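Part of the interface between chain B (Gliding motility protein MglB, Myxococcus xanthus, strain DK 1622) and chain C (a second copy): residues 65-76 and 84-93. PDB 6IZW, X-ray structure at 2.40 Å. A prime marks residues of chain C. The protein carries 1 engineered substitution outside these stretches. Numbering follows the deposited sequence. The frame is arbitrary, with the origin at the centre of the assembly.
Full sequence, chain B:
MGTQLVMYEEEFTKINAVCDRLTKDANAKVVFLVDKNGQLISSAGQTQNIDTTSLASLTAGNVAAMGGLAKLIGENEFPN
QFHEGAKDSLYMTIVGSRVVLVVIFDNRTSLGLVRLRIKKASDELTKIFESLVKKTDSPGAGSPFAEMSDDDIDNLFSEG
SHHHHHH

Chain B 65-76: AMGGLAKLIGEN
Chain C 84-93: EGAKDSLYMT

Chain B supplies the end of a helix, residues 65 to 72, and the loop that follows it; chain C supplies a turn leading into an extended strand that runs through Leu90′ and Met92′ to Thr93′. Together they bury 385 Å², and the contact divides into an apolar half under the helix and a polar half at the loop.

The apolar half obeys a simple periodicity. Met66, Leu69 and Ile73, spaced three and four apart, lie along one side of the helix and its end, while every second residue from Asp88′ on, namely Asp88′, Leu90′ and Met92′, sends its CA-to-CB bond toward chain B. Ser89′ points away. The two chains meet in antiparallel order: early helix against late strand, loop against turn. Met66 and Met92′ are both selenomethionine. Met66 starts sideways, but its m, m, m side chain brings SE to 3.6 Å from Met92′ CE. Met92′, extended as m, t, t, also places CE 3.5 Å from Leu69 CD1, Leu69 being m, t; one methyl thus touches two helix residues. Further along, Ile73 (p, t) meets Leu90′ (t, t), CD1 of Ile73 lying 3.7 Å from CD1 of Leu90′.

Between the halves the backbone changes course. Ile73 is the first residue to leave helical values, at phi/psi -97/30, although its N still bonds to Leu69 O at 3.1 Å. Gly74 follows at 51/60, where positive phi favours glycine, and Glu75 extends to -134/175. A bond from Glu75 N to Ala70 O, 2.8 Å, ties this turn back to the helix.

The polar half centres on the Glu75 carboxylate, which faces a run of backbone amides. Glu75 CA is 6.6 Å from Gly85′ CA, the register of the contact. With chi1 at -76°, chi2 at -96° and chi3 at -23°, Glu75 accepts a short, nearly straight hydrogen bond at OE1 from Ala86′ N (2.5 Å, 165°) and a weak, bent one at OE2 from Asp88′ N (2.8 Å, 126°). Lys87′ N also lies 2.8 Å from Glu75 OE2. The turn that presents these amides passes through Gly85′ at -111/-163, Ala86′ at -79/-83 and Lys87′ at -80/-5, before Asp88′ extends to -150/165.

Close packing makes glycine important here: Glu75 OE1 sits 3.2 Å from Gly85′ CA, and an ideal CB on Gly85′ would fall 2.3 Å from that oxygen, a clash. The opposing cost is electrostatic, since Asp88′ OD2 stands 4.5 Å from Glu75 OE2, like charge near like.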

# COMPACT_ATOMS: atom_id res chain seq x y z
N ALA B 65 6.28 -0.47 2.27
CA ALA B 65 6.67 -1.79 2.75
C ALA B 65 8.18 -1.90 2.87
O ALA B 65 8.69 -2.46 3.85
CB ALA B 65 6.12 -2.89 1.83
N MSE B 66 8.91 -1.35 1.91
CA MSE B 66 10.37 -1.28 2.01
C MSE B 66 10.79 -0.42 3.18
O MSE B 66 11.77 -0.72 3.85
CB MSE B 66 10.99 -0.74 0.73
CG MSE B 66 11.05 -1.78 -0.38
SE MSE B 66 11.69 -3.53 0.24
CE MSE B 66 13.37 -2.96 1.05
N GLY B 67 10.02 0.65 3.42
CA GLY B 67 10.27 1.49 4.58
C GLY B 67 10.27 0.69 5.87
O GLY B 67 11.22 0.77 6.66
N GLY B 68 9.22 -0.10 6.09
CA GLY B 68 9.14 -0.90 7.30
C GLY B 68 10.21 -1.97 7.39
O GLY B 68 10.68 -2.30 8.48
N LEU B 69 10.62 -2.54 6.24
CA LEU B 69 11.65 -3.57 6.23
C LEU B 69 13.01 -2.99 6.56
O LEU B 69 13.74 -3.52 7.41
CB LEU B 69 11.70 -4.27 4.87
CG LEU B 69 10.57 -5.25 4.56
CD1 LEU B 69 10.49 -5.51 3.05
CD2 LEU B 69 10.72 -6.55 5.33
N ALA B 70 13.38 -1.89 5.88
CA ALA B 70 14.59 -1.15 6.25
C ALA B 70 14.63 -0.88 7.75
O ALA B 70 15.63 -1.17 8.42
CB ALA B 70 14.67 0.15 5.46
N LYS B 71 13.53 -0.38 8.32
CA LYS B 71 13.47 -0.14 9.76
C LYS B 71 13.63 -1.42 10.57
O LYS B 71 14.09 -1.38 11.71
CB LYS B 71 12.16 0.54 10.11
CG LYS B 71 12.26 1.60 11.18
CD LYS B 71 11.05 2.55 11.13
CE LYS B 71 11.07 3.43 9.87
NZ LYS B 71 9.88 4.33 9.79
N LEU B 72 13.24 -2.57 10.01
CA LEU B 72 13.26 -3.82 10.78
C LEU B 72 14.69 -4.35 10.92
O LEU B 72 15.05 -4.90 11.97
CB LEU B 72 12.35 -4.85 10.12
CG LEU B 72 11.46 -5.78 10.95
CD1 LEU B 72 10.98 -5.15 12.25
CD2 LEU B 72 10.27 -6.23 10.10
N ILE B 73 15.51 -4.18 9.89
CA ILE B 73 16.91 -4.62 9.91
C ILE B 73 17.83 -3.46 10.28
O ILE B 73 18.99 -3.42 9.85
CB ILE B 73 17.32 -5.24 8.56
CG1 ILE B 73 17.22 -4.21 7.42
CG2 ILE B 73 16.46 -6.45 8.23
CD1 ILE B 73 17.80 -4.72 6.09
N GLY B 74 17.32 -2.52 11.08
CA GLY B 74 18.08 -1.36 11.51
C GLY B 74 18.77 -0.56 10.42
O GLY B 74 19.99 -0.42 10.43
N GLU B 75 18.00 -0.04 9.47
CA GLU B 75 18.52 0.85 8.44
C GLU B 75 17.59 2.05 8.31
O GLU B 75 16.54 2.12 8.96
CB GLU B 75 18.66 0.14 7.08
CG GLU B 75 19.85 -0.82 6.96
CD GLU B 75 21.07 -0.17 6.29
OE1 GLU B 75 20.90 0.82 5.54
OE2 GLU B 75 22.20 -0.66 6.52
N ASN B 76 17.99 3.01 7.49
CA ASN B 76 17.09 4.09 7.12
C ASN B 76 16.40 3.73 5.80
O ASN B 76 16.76 2.77 5.13
CB ASN B 76 17.86 5.41 7.01
CG ASN B 76 18.47 5.85 8.34
OD1 ASN B 76 17.77 5.93 9.35
ND2 ASN B 76 19.77 6.14 8.33
N GLU C 84 19.98 -1.96 -1.55
CA GLU C 84 21.22 -1.71 -0.83
C GLU C 84 20.99 -0.67 0.27
O GLU C 84 20.39 0.37 0.02
CB GLU C 84 22.28 -1.24 -1.81
CG GLU C 84 23.62 -0.95 -1.20
CD GLU C 84 24.73 -1.14 -2.22
OE1 GLU C 84 25.72 -1.84 -1.90
OE2 GLU C 84 24.60 -0.59 -3.34
N GLY C 85 21.49 -0.97 1.47
CA GLY C 85 21.47 -0.03 2.56
C GLY C 85 22.86 0.45 2.93
O GLY C 85 23.83 0.31 2.16
N ALA C 86 22.97 1.02 4.12
CA ALA C 86 24.25 1.55 4.59
C ALA C 86 25.14 0.42 5.11
O ALA C 86 26.01 -0.08 4.38
CB ALA C 86 24.03 2.60 5.69
N LYS C 87 24.94 0.02 6.37
CA LYS C 87 25.73 -1.06 6.95
C LYS C 87 25.23 -2.44 6.54
O LYS C 87 25.88 -3.44 6.87
CB LYS C 87 25.72 -0.94 8.48
N ASP C 88 24.12 -2.53 5.82
CA ASP C 88 23.55 -3.82 5.48
C ASP C 88 22.82 -3.73 4.15
O ASP C 88 22.52 -2.65 3.64
CB ASP C 88 22.63 -4.32 6.58
CG ASP C 88 23.38 -5.01 7.68
OD1 ASP C 88 23.73 -6.20 7.50
OD2 ASP C 88 23.66 -4.35 8.70
N SER C 89 22.53 -4.90 3.59
CA SER C 89 21.86 -4.98 2.31
C SER C 89 20.78 -6.04 2.40
O SER C 89 20.76 -6.87 3.30
CB SER C 89 22.84 -5.29 1.17
OG SER C 89 23.47 -4.11 0.71
N LEU C 90 19.87 -5.99 1.43
CA LEU C 90 18.72 -6.87 1.41
C LEU C 90 18.49 -7.31 -0.02
O LEU C 90 18.38 -6.47 -0.92
CB LEU C 90 17.48 -6.16 1.97
CG LEU C 90 16.41 -7.08 2.52
CD1 LEU C 90 15.62 -6.37 3.59
CD2 LEU C 90 15.50 -7.51 1.39
N TYR C 91 18.43 -8.62 -0.23
CA TYR C 91 18.14 -9.17 -1.54
C TYR C 91 16.95 -10.11 -1.44
O TYR C 91 16.78 -10.81 -0.44
CB TYR C 91 19.37 -9.88 -2.12
CG TYR C 91 19.17 -10.36 -3.54
CD1 TYR C 91 19.03 -9.46 -4.59
CD2 TYR C 91 19.12 -11.70 -3.82
CE1 TYR C 91 18.84 -9.91 -5.88
CE2 TYR C 91 18.93 -12.15 -5.09
CZ TYR C 91 18.79 -11.27 -6.12
OH TYR C 91 18.60 -11.76 -7.39
N MSE C 92 16.10 -10.10 -2.47
CA MSE C 92 14.88 -10.91 -2.47
C MSE C 92 14.70 -11.60 -3.80
O MSE C 92 14.93 -11.00 -4.84
CB MSE C 92 13.64 -10.08 -2.22
CG MSE C 92 13.56 -9.35 -0.90
SE MSE C 92 11.73 -8.59 -0.73
CE MSE C 92 12.17 -7.07 0.40
N THR C 93 14.28 -12.85 -3.78
CA THR C 93 14.04 -13.55 -5.02
C THR C 93 12.80 -14.42 -4.84
O THR C 93 12.54 -14.93 -3.75
CB THR C 93 15.26 -14.40 -5.46
OG1 THR C 93 15.11 -14.80 -6.83
CG2 THR C 93 15.42 -15.65 -4.60